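Putative cellulase CEL6 (Mycobacterium tuberculosis, PDB 1UP3) probably hydrolyses internal beta-1,4-glucosidic linkages of cellulose, acting as a glycoside hydrolase family 6 endoglucanase. Local coordinates at residues A[77-81]-A[135-140]; A[101-105]-A[142-147]; A[116-122]-A[155-159]; A[183-189]-A[212-217]. All blocks are in the same frame, centred on the assembly; numbering follows the deposited sequence. Where two conformers were deposited one is given.

In the fold
Contacts 1 and 2 lie in the loop and helix layer of a family 6 barrel, contacts 3 and 4 in its parallel sheet, whose C-terminal ends carry the glycan pocket. Contacts 1 and 2 share helix 130-147, which meets a loop in the first and helix 94-108 in the second; their centres lie about 13 Å apart. That helix also packs on contact 3, through V140 and V144 against V157 and through A143 against V117, while R136 of contact 1 bonds to A121. Contact 3, whose D120 binds a glucose unit, has its centre about 8 Å from that of contact 4. The two join through D158 and S186, and V189 of contact 4 belongs to the same glycan pocket.

Contact 1: A[77-81]-A[135-140]; sequences GIPHR and ERFDLV
The R136 guanidinium has I78 CG2 over one face, while the carbonyl oxygens of P79 and H80 and a water lie at its edge. The H80 ring carries P79 CB off-centre over one face and meets a second water in its plane. R136 NH2 gives a good bond to P79 O (3.1 Å, 159°), in the plane of that carbonyl, and a weak, bent one to H80 O (3.0 Å, 122°). The first water takes the hydrogen of R136 NE and donates to P79 O, which thereby has two donors and ties the guanidinium twice to one peptide. A bend at chi3 (-72°) turns the group to the loop, and NH1 bonds to A121 O. In this (beta/alpha)-barrel fold, 78-81 forms a type II turn after strand 72-75, and helix 130-147 packs alongside that turn. Beneath the polar grip, I78 runs across the arginine chain at about a right angle. CG1 meets R136 NE, and CD1 reaches L139 CB at 3.9 Å. L139 CD1 presses on P79 CD at 3.8 Å. Toward the partly exposed margin, the second water joins H80 NE2 to E135 OE1, 2.7 Å from each, while H80 ND1 bonds to a bound polyether.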
loop_
_atom_site.group_PDB
_atom_site.type_symbol
_atom_site.label_atom_id
_atom_site.label_comp_id
_atom_site.label_asym_id
_atom_site.label_seq_id
_atom_site.Cartn_x
_atom_site.Cartn_y
_atom_site.Cartn_z
ATOM N N GLY A 77 4.721 6.547 -7.083
ATOM C CA GLY A 77 5.208 7.423 -8.149
ATOM C C GLY A 77 6.630 7.139 -8.614
ATOM O O GLY A 77 7.168 7.941 -9.386
ATOM N N ILE A 78 7.244 6.055 -8.179
ATOM C CA ILE A 78 8.687 5.832 -8.471
ATOM C C ILE A 78 8.948 5.797 -9.973
ATOM O O ILE A 78 8.134 5.290 -10.747
ATOM C CB ILE A 78 9.199 4.517 -7.785
ATOM C CG1 ILE A 78 10.703 4.525 -7.557
ATOM C CG2 ILE A 78 8.743 3.307 -8.550
ATOM C CD1 ILE A 78 11.141 5.491 -6.476
ATOM N N PRO A 79 10.045 6.380 -10.421
ATOM C CA PRO A 79 10.390 6.258 -11.837
ATOM C C PRO A 79 10.545 4.789 -12.251
ATOM O O PRO A 79 11.001 3.963 -11.473
ATOM C CB PRO A 79 11.719 7.025 -11.951
ATOM C CG PRO A 79 11.630 8.056 -10.863
ATOM C CD PRO A 79 10.955 7.291 -9.735
ATOM N N HIS A 80 10.141 4.477 -13.476
ATOM C CA HIS A 80 10.129 3.099 -13.999
ATOM C C HIS A 80 9.193 2.231 -13.167
ATOM O O HIS A 80 9.466 1.057 -12.956
ATOM C CB HIS A 80 11.545 2.466 -14.069
ATOM C CG HIS A 80 12.594 3.426 -14.523
ATOM N ND1 HIS A 80 12.485 4.101 -15.719
ATOM C CD2 HIS A 80 13.718 3.881 -13.929
ATOM C CE1 HIS A 80 13.511 4.923 -15.850
ATOM N NE2 HIS A 80 14.272 4.822 -14.774
ATOM N N ARG A 81 8.069 2.830 -12.720
ATOM C CA ARG A 81 7.082 2.094 -11.924
ATOM C C ARG A 81 6.668 0.824 -12.631
ATOM O O ARG A 81 6.405 0.843 -13.818
ATOM C CB ARG A 81 5.881 2.966 -11.622
ATOM C CG ARG A 81 4.978 2.457 -10.528
ATOM C CD ARG A 81 3.815 3.372 -10.314
ATOM N NE ARG A 81 2.845 3.284 -11.386
ATOM C CZ ARG A 81 1.772 4.028 -11.462
ATOM N NH1 ARG A 81 1.498 4.934 -10.534
ATOM N NH2 ARG A 81 0.922 3.852 -12.452
ATOM N N GLU A 135 19.968 4.396 -8.049
ATOM C CA GLU A 135 19.138 5.585 -8.108
ATOM C C GLU A 135 17.823 5.332 -7.358
ATOM O O GLU A 135 17.355 6.176 -6.562
ATOM C CB GLU A 135 18.837 5.959 -9.540
ATOM C CG GLU A 135 17.995 7.208 -9.617
ATOM C CD GLU A 135 17.505 7.548 -10.998
ATOM O OE1 GLU A 135 16.859 6.702 -11.685
ATOM O OE2 GLU A 135 17.728 8.698 -11.385
ATOM N N ARG A 136 17.185 4.198 -7.644
ATOM C CA ARG A 136 15.884 3.895 -7.017
ATOM C C ARG A 136 16.045 3.820 -5.497
ATOM O O ARG A 136 15.213 4.353 -4.760
ATOM C CB ARG A 136 15.308 2.578 -7.568
ATOM C CG ARG A 136 14.048 2.096 -6.836
ATOM C CD ARG A 136 13.315 1.024 -7.514
ATOM N NE ARG A 136 12.612 1.446 -8.698
ATOM C CZ ARG A 136 11.775 0.667 -9.357
ATOM N NH1 ARG A 136 11.538 -0.572 -8.902
ATOM N NH2 ARG A 136 11.195 1.057 -10.452
ATOM N N PHE A 137 17.100 3.158 -5.036
ATOM C CA PHE A 137 17.331 3.041 -3.591
ATOM C C PHE A 137 17.526 4.449 -2.990
ATOM O O PHE A 137 16.979 4.756 -1.925
ATOM C CB PHE A 137 18.524 2.147 -3.263
ATOM C CG PHE A 137 18.356 0.687 -3.657
ATOM C CD1 PHE A 137 17.123 0.137 -3.881
ATOM C CD2 PHE A 137 19.466 -0.122 -3.808
ATOM C CE1 PHE A 137 16.992 -1.203 -4.241
ATOM C CE2 PHE A 137 19.321 -1.456 -4.166
ATOM C CZ PHE A 137 18.078 -1.980 -4.363
ATOM N N ASP A 138 18.277 5.308 -3.686
ATOM C CA ASP A 138 18.439 6.700 -3.253
ATOM C C ASP A 138 17.136 7.479 -3.165
ATOM O O ASP A 138 16.966 8.283 -2.237
ATOM C CB ASP A 138 19.427 7.442 -4.135
ATOM C CG ASP A 138 20.832 6.902 -4.034
ATOM O OD1 ASP A 138 21.158 6.164 -3.071
ATOM O OD2 ASP A 138 21.672 7.179 -4.910
ATOM N N LEU A 139 16.208 7.230 -4.094
ATOM C CA LEU A 139 14.905 7.883 -4.083
ATOM C C LEU A 139 14.026 7.401 -2.930
ATOM O O LEU A 139 13.352 8.204 -2.294
ATOM C CB LEU A 139 14.206 7.665 -5.431
ATOM C CG LEU A 139 14.902 8.370 -6.592
ATOM C CD1 LEU A 139 14.196 7.977 -7.891
ATOM C CD2 LEU A 139 15.012 9.832 -6.443
ATOM N N VAL A 140 14.077 6.107 -2.627
ATOM C CA VAL A 140 13.326 5.596 -1.510
ATOM C C VAL A 140 13.915 6.144 -0.211
ATOM O O VAL A 140 13.176 6.497 0.700
ATOM C CB VAL A 140 13.224 4.059 -1.535
ATOM C CG1 VAL A 140 12.502 3.561 -0.276
ATOM C CG2 VAL A 140 12.462 3.639 -2.791
HETATM O O HOH W 1 13.324 3.994 -9.869
HETATM O O HOH W 2 16.348 6.541 -14.282
#

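Contact 2: A[101-105]-A[142-147]; sequences IDAVA and YAVDTL
I101 fills the close-packed half of this helix pair, its CG2 branch meeting T146 and Y142, its CD1 end A143. CG2, placed anti to the backbone N by chi1 of -70°, lies 3.7 Å from T146 CB and also meets CE2 of Y142. The other branch ends in CD1, which touches A143 CB at 3.8 Å. I101 and Y142 slide past one another in opposite directions, bringing the isoleucine CB close to the CD2 and CE2 side of the ring. One turn further on, L147 CD2 crosses V104 CG1 at 3.8 Å, and A105 CB rests on T146 CG2. All of I101, V104, A143 and L147 are buried, and L75 of strand 72-75 is touched by both I101 and L147.

The opposite margin is polar and more open. There Y142 OH donates to D102 OD1 in a short bond of 2.5 Å, and OD1 accepts it with its syn lone pair, on the side of OD2. The carboxylate is turned 55° from the ring plane, and its OD1 lies at the ring edge. T146 OG1 sits over one ring face, displaced to the rim, and donates back to Y142 O at 2.8 Å. That carbonyl also accepts T146 N, the two donors reaching it from opposite faces of its plane. Y142 further makes a cation-pi contact with R98.

The axes of 101-105 and 142-147 pass 9.5 Å apart at 25°; the helices they belong to, 94-108 and 130-147, are neighbours in the outer helical layer of a (beta/alpha)-barrel, here the distorted barrel of glycoside hydrolase family 6.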
loop_
_atom_site.group_PDB
_atom_site.type_symbol
_atom_site.label_atom_id
_atom_site.label_comp_id
_atom_site.label_asym_id
_atom_site.label_seq_id
_atom_site.Cartn_x
_atom_site.Cartn_y
_atom_site.Cartn_z
ATOM N N ILE A 101 8.116 14.283 -3.605
ATOM C CA ILE A 101 8.251 13.956 -2.193
ATOM C C ILE A 101 8.310 15.252 -1.327
ATOM O O ILE A 101 7.681 15.306 -0.270
ATOM C CB ILE A 101 9.541 13.092 -1.957
ATOM C CG1 ILE A 101 9.365 11.688 -2.553
ATOM C CG2 ILE A 101 9.874 13.070 -0.499
ATOM C CD1 ILE A 101 8.193 10.876 -1.940
ATOM N N ASP A 102 9.026 16.291 -1.786
ATOM C CA ASP A 102 9.066 17.531 -1.030
ATOM C C ASP A 102 7.681 18.103 -0.865
ATOM O O ASP A 102 7.332 18.623 0.210
ATOM C CB ASP A 102 9.944 18.587 -1.704
ATOM C CG ASP A 102 11.401 18.225 -1.714
ATOM O OD1 ASP A 102 11.840 17.357 -0.943
ATOM O OD2 ASP A 102 12.215 18.790 -2.500
ATOM N N ALA A 103 6.921 18.061 -1.943
ATOM C CA ALA A 103 5.553 18.587 -1.936
ATOM C C ALA A 103 4.624 17.773 -1.042
ATOM O O ALA A 103 3.832 18.336 -0.299
ATOM C CB ALA A 103 5.020 18.650 -3.347
ATOM N N VAL A 104 4.700 16.446 -1.102
ATOM C CA VAL A 104 3.927 15.607 -0.206
ATOM C C VAL A 104 4.240 15.954 1.269
ATOM O O VAL A 104 3.340 16.110 2.092
ATOM C CB VAL A 104 4.181 14.124 -0.456
ATOM C CG1 VAL A 104 3.591 13.256 0.631
ATOM C CG2 VAL A 104 3.619 13.679 -1.823
ATOM N N ALA A 105 5.517 16.078 1.603
ATOM C CA ALA A 105 5.920 16.433 2.960
ATOM C C ALA A 105 5.408 17.819 3.377
ATOM O O ALA A 105 5.039 18.022 4.534
ATOM C CB ALA A 105 7.440 16.328 3.074
ATOM N N TYR A 142 15.420 8.980 0.094
ATOM C CA TYR A 142 15.016 10.377 0.103
ATOM C C TYR A 142 13.592 10.524 0.677
ATOM O O TYR A 142 13.329 11.382 1.513
ATOM C CB TYR A 142 15.087 10.966 -1.303
ATOM C CG TYR A 142 14.840 12.466 -1.310
ATOM C CD1 TYR A 142 15.844 13.338 -1.002
ATOM C CD2 TYR A 142 13.566 12.984 -1.558
ATOM C CE1 TYR A 142 15.630 14.712 -0.954
ATOM C CE2 TYR A 142 13.340 14.369 -1.527
ATOM C CZ TYR A 142 14.390 15.216 -1.194
ATOM O OH TYR A 142 14.238 16.602 -1.138
ATOM N N ALA A 143 12.690 9.643 0.249
ATOM C CA ALA A 143 11.342 9.636 0.789
ATOM C C ALA A 143 11.328 9.427 2.295
ATOM O O ALA A 143 10.652 10.134 3.010
ATOM C CB ALA A 143 10.505 8.590 0.091
ATOM N N VAL A 144 12.077 8.460 2.797
ATOM C CA VAL A 144 12.134 8.190 4.214
ATOM C C VAL A 144 12.650 9.412 4.944
ATOM O O VAL A 144 12.053 9.875 5.925
ATOM C CB VAL A 144 13.023 6.964 4.538
ATOM C CG1 VAL A 144 13.284 6.861 6.032
ATOM C CG2 VAL A 144 12.373 5.674 4.031
ATOM N N ASP A 145 13.774 9.951 4.464
ATOM C CA ASP A 145 14.421 11.073 5.155
ATOM C C ASP A 145 13.540 12.311 5.187
ATOM O O ASP A 145 13.608 13.085 6.148
ATOM C CB ASP A 145 15.726 11.454 4.466
ATOM C CG ASP A 145 16.862 10.455 4.692
ATOM O OD1 ASP A 145 16.769 9.549 5.559
ATOM O OD2 ASP A 145 17.938 10.597 4.059
ATOM N N THR A 146 12.734 12.519 4.155
ATOM C CA THR A 146 11.924 13.742 4.028
ATOM C C THR A 146 10.583 13.616 4.719
ATOM O O THR A 146 10.121 14.550 5.381
ATOM C CB THR A 146 11.752 14.065 2.561
ATOM O OG1 THR A 146 13.060 14.119 1.955
ATOM C CG2 THR A 146 11.167 15.455 2.352
ATOM N N LEU A 147 9.930 12.481 4.538
ATOM C CA LEU A 147 8.607 12.264 5.096
ATOM C C LEU A 147 8.608 12.176 6.619
ATOM O O LEU A 147 7.634 12.627 7.251
ATOM C CB LEU A 147 7.911 11.048 4.493
ATOM C CG LEU A 147 7.667 11.110 2.986
ATOM C CD1 LEU A 147 7.363 9.726 2.463
ATOM C CD2 LEU A 147 6.543 12.121 2.664
#

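Contact 3: A[116-122]-A[155-159]; sequences IVEPDAL and VYVDA. With BGC (beta-D-glucopyranose), chain B.
The D158 carboxylate takes the backbone N-H of D120 from well above its own plane: D120 N to D158 OD2 is 3.0 Å and almost straight (177°), yet the donor stands 50° out of the carboxylate plane. This occurs where parallel strands 113-117 and 153-158 of the family 6 barrel end and 118-121 forms a type II turn. V117 N bonds to Y156 O and D158 N to V117 O, the usual parallel pairing. Beyond it, chi1 of -172° carries the D158 carboxylate away from its own N and brings CG to 3.4 Å from P119 CA. OD2 is gripped also by G160 N, and OD1 by S186 OG, which together should hold the carboxylate's rotation. On the helix-facing side, V117 CG2 packs on V155 CG1 at 3.6 Å, and L122 CD1 crosses V157 CG1 at about a right angle, 3.8 Å away. The carboxylates of D120 and D158 come close, D120 OD1 to D158 OD2 being 4.5 Å, with a water within bonding distance of both. D120 has its side chain in the glycan pocket, where N191 and D82 also bind the glucose, and the sugar's O4 donates to D120 OD2 at 2.7 Å.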
loop_
_atom_site.group_PDB
_atom_site.type_symbol
_atom_site.label_atom_id
_atom_site.label_comp_id
_atom_site.label_asym_id
_atom_site.label_seq_id
_atom_site.Cartn_x
_atom_site.Cartn_y
_atom_site.Cartn_z
ATOM N N ILE A 116 2.540 4.522 3.227
ATOM C CA ILE A 116 3.088 3.314 2.620
ATOM C C ILE A 116 3.947 3.785 1.424
ATOM O O ILE A 116 3.438 4.345 0.451
ATOM C CB ILE A 116 1.995 2.384 2.149
ATOM C CG1 ILE A 116 0.952 2.091 3.255
ATOM C CG2 ILE A 116 2.617 1.118 1.542
ATOM C CD1 ILE A 116 1.556 1.439 4.451
ATOM N N VAL A 117 5.253 3.599 1.522
ATOM C CA VAL A 117 6.197 4.152 0.542
ATOM C C VAL A 117 6.505 3.100 -0.541
ATOM O O VAL A 117 7.194 2.098 -0.305
ATOM C CB VAL A 117 7.520 4.577 1.191
ATOM C CG1 VAL A 117 8.480 5.187 0.170
ATOM C CG2 VAL A 117 7.294 5.533 2.323
ATOM N N GLU A 118 5.985 3.381 -1.731
ATOM C CA GLU A 118 6.336 2.700 -2.977
ATOM C C GLU A 118 6.213 1.181 -2.977
ATOM O O GLU A 118 7.198 0.454 -3.055
ATOM C CB GLU A 118 7.715 3.147 -3.436
ATOM C CG GLU A 118 7.778 4.638 -3.735
ATOM C CD GLU A 118 6.879 5.089 -4.878
ATOM O OE1 GLU A 118 6.477 4.285 -5.770
ATOM O OE2 GLU A 118 6.581 6.315 -4.909
ATOM N N PRO A 119 4.977 0.714 -2.987
ATOM C CA PRO A 119 4.726 -0.735 -3.205
ATOM C C PRO A 119 5.557 -1.252 -4.382
ATOM O O PRO A 119 5.543 -0.631 -5.437
ATOM C CB PRO A 119 3.234 -0.776 -3.566
ATOM C CG PRO A 119 2.658 0.346 -2.739
ATOM C CD PRO A 119 3.716 1.448 -2.832
ATOM N N ASP A 120 6.269 -2.340 -4.154
ATOM C CA ASP A 120 7.041 -3.101 -5.163
ATOM C C ASP A 120 8.384 -2.507 -5.492
ATOM O O ASP A 120 9.175 -3.188 -6.126
ATOM C CB ASP A 120 6.313 -3.298 -6.498
ATOM C CG ASP A 120 4.928 -3.886 -6.373
ATOM O OD1 ASP A 120 4.637 -4.609 -5.392
ATOM O OD2 ASP A 120 4.075 -3.667 -7.281
ATOM N N ALA A 121 8.684 -1.275 -5.077
ATOM C CA ALA A 121 9.885 -0.625 -5.635
ATOM C C ALA A 121 11.164 -1.361 -5.256
ATOM O O ALA A 121 12.017 -1.647 -6.114
ATOM C CB ALA A 121 9.959 0.830 -5.243
ATOM N N LEU A 122 11.336 -1.652 -3.984
ATOM C CA LEU A 122 12.557 -2.353 -3.537
ATOM C C LEU A 122 12.562 -3.801 -4.043
ATOM O O LEU A 122 13.614 -4.309 -4.435
ATOM C CB LEU A 122 12.710 -2.353 -2.029
ATOM C CG LEU A 122 12.903 -0.981 -1.357
ATOM C CD1 LEU A 122 13.139 -1.156 0.132
ATOM C CD2 LEU A 122 14.052 -0.236 -1.974
ATOM N N VAL A 155 5.681 5.877 8.990
ATOM C CA VAL A 155 6.166 5.602 7.622
ATOM C C VAL A 155 6.590 4.147 7.518
ATOM O O VAL A 155 7.412 3.681 8.323
ATOM C CB VAL A 155 7.319 6.548 7.231
ATOM C CG1 VAL A 155 7.827 6.220 5.803
ATOM C CG2 VAL A 155 6.875 8.004 7.333
ATOM N N TYR A 156 6.050 3.462 6.515
ATOM C CA TYR A 156 6.329 2.041 6.278
ATOM C C TYR A 156 6.831 1.912 4.847
ATOM O O TYR A 156 6.123 2.239 3.892
ATOM C CB TYR A 156 5.085 1.157 6.488
ATOM C CG TYR A 156 4.556 1.208 7.907
ATOM C CD1 TYR A 156 3.619 2.161 8.274
ATOM C CD2 TYR A 156 5.002 0.331 8.892
ATOM C CE1 TYR A 156 3.137 2.258 9.555
ATOM C CE2 TYR A 156 4.517 0.446 10.208
ATOM C CZ TYR A 156 3.606 1.407 10.527
ATOM O OH TYR A 156 3.112 1.511 11.810
ATOM N N VAL A 157 8.065 1.465 4.681
ATOM C CA VAL A 157 8.651 1.264 3.354
ATOM C C VAL A 157 8.214 -0.073 2.795
ATOM O O VAL A 157 8.302 -1.106 3.458
ATOM C CB VAL A 157 10.205 1.273 3.455
ATOM C CG1 VAL A 157 10.799 1.006 2.111
ATOM C CG2 VAL A 157 10.657 2.608 4.072
ATOM N N ASP A 158 7.739 -0.117 1.567
ATOM C CA ASP A 158 7.234 -1.404 1.120
ATOM C C ASP A 158 8.363 -2.413 0.940
ATOM O O ASP A 158 9.427 -2.101 0.359
ATOM C CB ASP A 158 6.429 -1.271 -0.150
ATOM C CG ASP A 158 5.756 -2.567 -0.501
ATOM O OD1 ASP A 158 4.782 -2.917 0.195
ATOM O OD2 ASP A 158 6.232 -3.357 -1.373
ATOM N N ALA A 159 8.081 -3.676 1.309
ATOM C CA ALA A 159 9.097 -4.720 1.339
ATOM C C ALA A 159 8.649 -6.020 0.617
ATOM O O ALA A 159 9.188 -7.100 0.900
ATOM C CB ALA A 159 9.458 -5.020 2.784
HETATM C C2 BGC B . 3.547 -7.379 -9.980
HETATM C C3 BGC B . 3.044 -6.063 -9.406
HETATM C C4 BGC B . 2.142 -6.313 -8.197
HETATM C C5 BGC B . 2.884 -7.244 -7.214
HETATM C C6 BGC B . 1.979 -7.672 -6.051
HETATM C C1 BGC B . 4.220 -8.206 -8.880
HETATM O O2 BGC B . 4.416 -7.163 -11.107
HETATM O O3 BGC B . 2.370 -5.286 -10.383
HETATM O O4 BGC B . 1.780 -5.101 -7.527
HETATM O O5 BGC B . 3.304 -8.446 -7.840
HETATM O O6 BGC B . 2.699 -8.459 -5.121
HETATM O O HOH W 3 9.653 -0.377 -1.840
HETATM O O HOH W 4 5.208 -5.477 -2.861
#

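Contact 4: A[183-189]-A[212-217]; sequences RGFSLNV and SHYVID. With SO4 (sulfate ion), chain D.
F185 packs on Y214 of the next strand: from its CB, chi1 of 59° sets CG between the backbone N and the carbonyl carbon, bringing the ring face against Y214 CB. From CG outward, CD1 and CE1 form the edge at S212, where OG lies near the ring plane in one of the two conformers of that serine. On the other side, CD2 and CE2 lie by Y214 CB, with CE2 at 3.4 Å. CZ, the far end, meets Y214 CD1 at 3.6 Å. Y214 CB therefore sits over the face in a CH-pi contact, whereas the two rings, 25° from parallel, are slid apart and barely overlap. At the strand start, the R183 guanidinium lies flat on the H213 ring, centres 3.6 Å apart; its NH1 and NH2 each bond a sulfate oxygen, the sulfate probably coming from the crystallisation liquor, and NE pairs with D255. Five backbone bonds run from H213 N to R183 O through to D217 N to L187 O, and N188 ND2 adds one more to D217 O (3.0 Å). Strands 184-187 and 213-217 are parallel neighbours in a beta-alpha-beta crossover: helix 195-208 packs over F185, L187, Y214 and I216, S186 and V215 occupy the opposite face, and strands 153-158 and 254-258 flank the pair.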
loop_
_atom_site.group_PDB
_atom_site.type_symbol
_atom_site.label_atom_id
_atom_site.label_comp_id
_atom_site.label_asym_id
_atom_site.label_seq_id
_atom_site.Cartn_x
_atom_site.Cartn_y
_atom_site.Cartn_z
ATOM N N ARG A 183 9.065 3.922 10.737
ATOM C CA ARG A 183 8.480 2.974 11.680
ATOM C C ARG A 183 8.809 1.550 11.274
ATOM O O ARG A 183 8.975 0.681 12.136
ATOM C CB ARG A 183 6.960 3.176 11.775
ATOM C CG ARG A 183 6.237 2.248 12.720
ATOM C CD ARG A 183 6.678 2.345 14.178
ATOM N NE ARG A 183 5.951 1.387 14.999
ATOM C CZ ARG A 183 6.145 1.171 16.279
ATOM N NH1 ARG A 183 7.051 1.876 16.945
ATOM N NH2 ARG A 183 5.412 0.262 16.914
ATOM N N GLY A 184 8.849 1.298 9.969
ATOM C CA GLY A 184 9.200 -0.021 9.478
ATOM C C GLY A 184 8.843 -0.225 8.022
ATOM O O GLY A 184 9.201 0.570 7.145
ATOM N N PHE A 185 8.166 -1.335 7.759
ATOM C CA PHE A 185 7.921 -1.771 6.396
ATOM C C PHE A 185 6.518 -2.372 6.198
ATOM O O PHE A 185 5.829 -2.663 7.157
ATOM C CB PHE A 185 9.024 -2.802 5.977
ATOM C CG PHE A 185 9.076 -4.014 6.857
ATOM C CD1 PHE A 185 9.800 -3.989 8.038
ATOM C CD2 PHE A 185 8.424 -5.206 6.505
ATOM C CE1 PHE A 185 9.869 -5.106 8.863
ATOM C CE2 PHE A 185 8.523 -6.320 7.330
ATOM C CZ PHE A 185 9.212 -6.260 8.521
ATOM N N SER A 186 6.122 -2.535 4.930
ATOM C CA SER A 186 4.834 -3.143 4.597
ATOM C C SER A 186 5.015 -4.394 3.797
ATOM O O SER A 186 5.984 -4.533 3.038
ATOM C CB SER A 186 3.918 -2.141 3.849
ATOM O OG SER A 186 4.572 -1.609 2.725
ATOM N N LEU A 187 4.079 -5.317 3.991
ATOM C CA LEU A 187 4.058 -6.617 3.299
ATOM C C LEU A 187 2.715 -6.923 2.650
ATOM O O LEU A 187 1.660 -6.485 3.118
ATOM C CB LEU A 187 4.304 -7.723 4.304
ATOM C CG LEU A 187 5.635 -7.734 5.071
ATOM C CD1 LEU A 187 5.642 -8.847 6.134
ATOM C CD2 LEU A 187 6.774 -7.909 4.060
ATOM N N ASN A 188 2.773 -7.726 1.590
ATOM C CA ASN A 188 1.591 -8.293 0.946
ATOM C C ASN A 188 0.752 -7.306 0.152
ATOM O O ASN A 188 -0.394 -7.621 -0.180
ATOM C CB ASN A 188 0.692 -8.993 1.983
ATOM C CG ASN A 188 0.025 -10.279 1.446
ATOM O OD1 ASN A 188 0.561 -10.989 0.568
ATOM N ND2 ASN A 188 -1.166 -10.544 1.932
ATOM N N VAL A 189 1.302 -6.116 -0.129
ATOM C CA VAL A 189 0.510 -5.085 -0.778
ATOM C C VAL A 189 0.042 -5.568 -2.161
ATOM O O VAL A 189 0.846 -5.985 -3.006
ATOM C CB VAL A 189 1.251 -3.694 -0.849
ATOM C CG1 VAL A 189 0.427 -2.694 -1.673
ATOM C CG2 VAL A 189 1.541 -3.169 0.529
ATOM N N SER A 212 12.444 -3.446 13.605
ATOM C CA SER A 212 11.463 -2.593 12.934
ATOM C C SER A 212 10.087 -3.259 12.952
ATOM O O SER A 212 9.951 -4.488 13.109
ATOM C CB SER A 212 11.885 -2.272 11.524
ATOM O OG SER A 212 11.774 -3.411 10.720
ATOM N N HIS A 213 9.056 -2.433 12.825
ATOM C CA HIS A 213 7.679 -2.892 12.856
ATOM C C HIS A 213 7.105 -2.944 11.439
ATOM O O HIS A 213 7.699 -2.408 10.505
ATOM C CB HIS A 213 6.858 -1.961 13.755
ATOM C CG HIS A 213 7.206 -2.080 15.216
ATOM N ND1 HIS A 213 8.327 -1.500 15.767
ATOM C CD2 HIS A 213 6.570 -2.725 16.228
ATOM C CE1 HIS A 213 8.380 -1.800 17.058
ATOM N NE2 HIS A 213 7.333 -2.547 17.367
ATOM N N TYR A 214 5.935 -3.560 11.270
ATOM C CA TYR A 214 5.407 -3.739 9.923
ATOM C C TYR A 214 3.878 -3.787 9.917
ATOM O O TYR A 214 3.227 -4.038 10.951
ATOM C CB TYR A 214 5.998 -5.002 9.214
ATOM C CG TYR A 214 5.719 -6.294 9.936
ATOM C CD1 TYR A 214 6.553 -6.730 10.973
ATOM C CD2 TYR A 214 4.584 -7.017 9.682
ATOM C CE1 TYR A 214 6.269 -7.875 11.681
ATOM C CE2 TYR A 214 4.288 -8.171 10.395
ATOM C CZ TYR A 214 5.106 -8.586 11.393
ATOM O OH TYR A 214 4.759 -9.705 12.130
ATOM N N VAL A 215 3.347 -3.574 8.730
ATOM C CA VAL A 215 1.929 -3.748 8.486
ATOM C C VAL A 215 1.749 -4.764 7.349
ATOM O O VAL A 215 2.646 -4.918 6.519
ATOM C CB VAL A 215 1.269 -2.423 8.132
ATOM C CG1 VAL A 215 1.309 -1.474 9.294
ATOM C CG2 VAL A 215 1.917 -1.780 6.901
ATOM N N ILE A 216 0.624 -5.471 7.366
ATOM C CA ILE A 216 0.290 -6.472 6.371
ATOM C C ILE A 216 -1.026 -5.998 5.678
ATOM O O ILE A 216 -2.018 -5.719 6.366
ATOM C CB ILE A 216 0.097 -7.863 6.986
ATOM C CG1 ILE A 216 1.387 -8.360 7.663
ATOM C CG2 ILE A 216 -0.318 -8.854 5.915
ATOM C CD1 ILE A 216 1.178 -9.558 8.591
ATOM N N ASP A 217 -1.029 -6.043 4.349
ATOM C CA ASP A 217 -2.217 -5.807 3.491
ATOM C C ASP A 217 -3.036 -7.095 3.548
ATOM O O ASP A 217 -2.642 -8.130 3.003
ATOM C CB ASP A 217 -1.820 -5.499 2.059
ATOM C CG ASP A 217 -2.923 -4.973 1.236
ATOM O OD1 ASP A 217 -4.092 -5.004 1.699
ATOM O OD2 ASP A 217 -2.725 -4.462 0.103
HETATM S S SO4 D . 6.910 -0.062 20.385
HETATM O O1 SO4 D . 7.482 1.123 19.744
HETATM O O2 SO4 D . 5.782 -0.654 19.661
HETATM O O3 SO4 D . 6.390 0.327 21.704
HETATM O O4 SO4 D . 7.972 -1.053 20.578
HETATM O O HOH W 5 10.043 0.402 14.669
#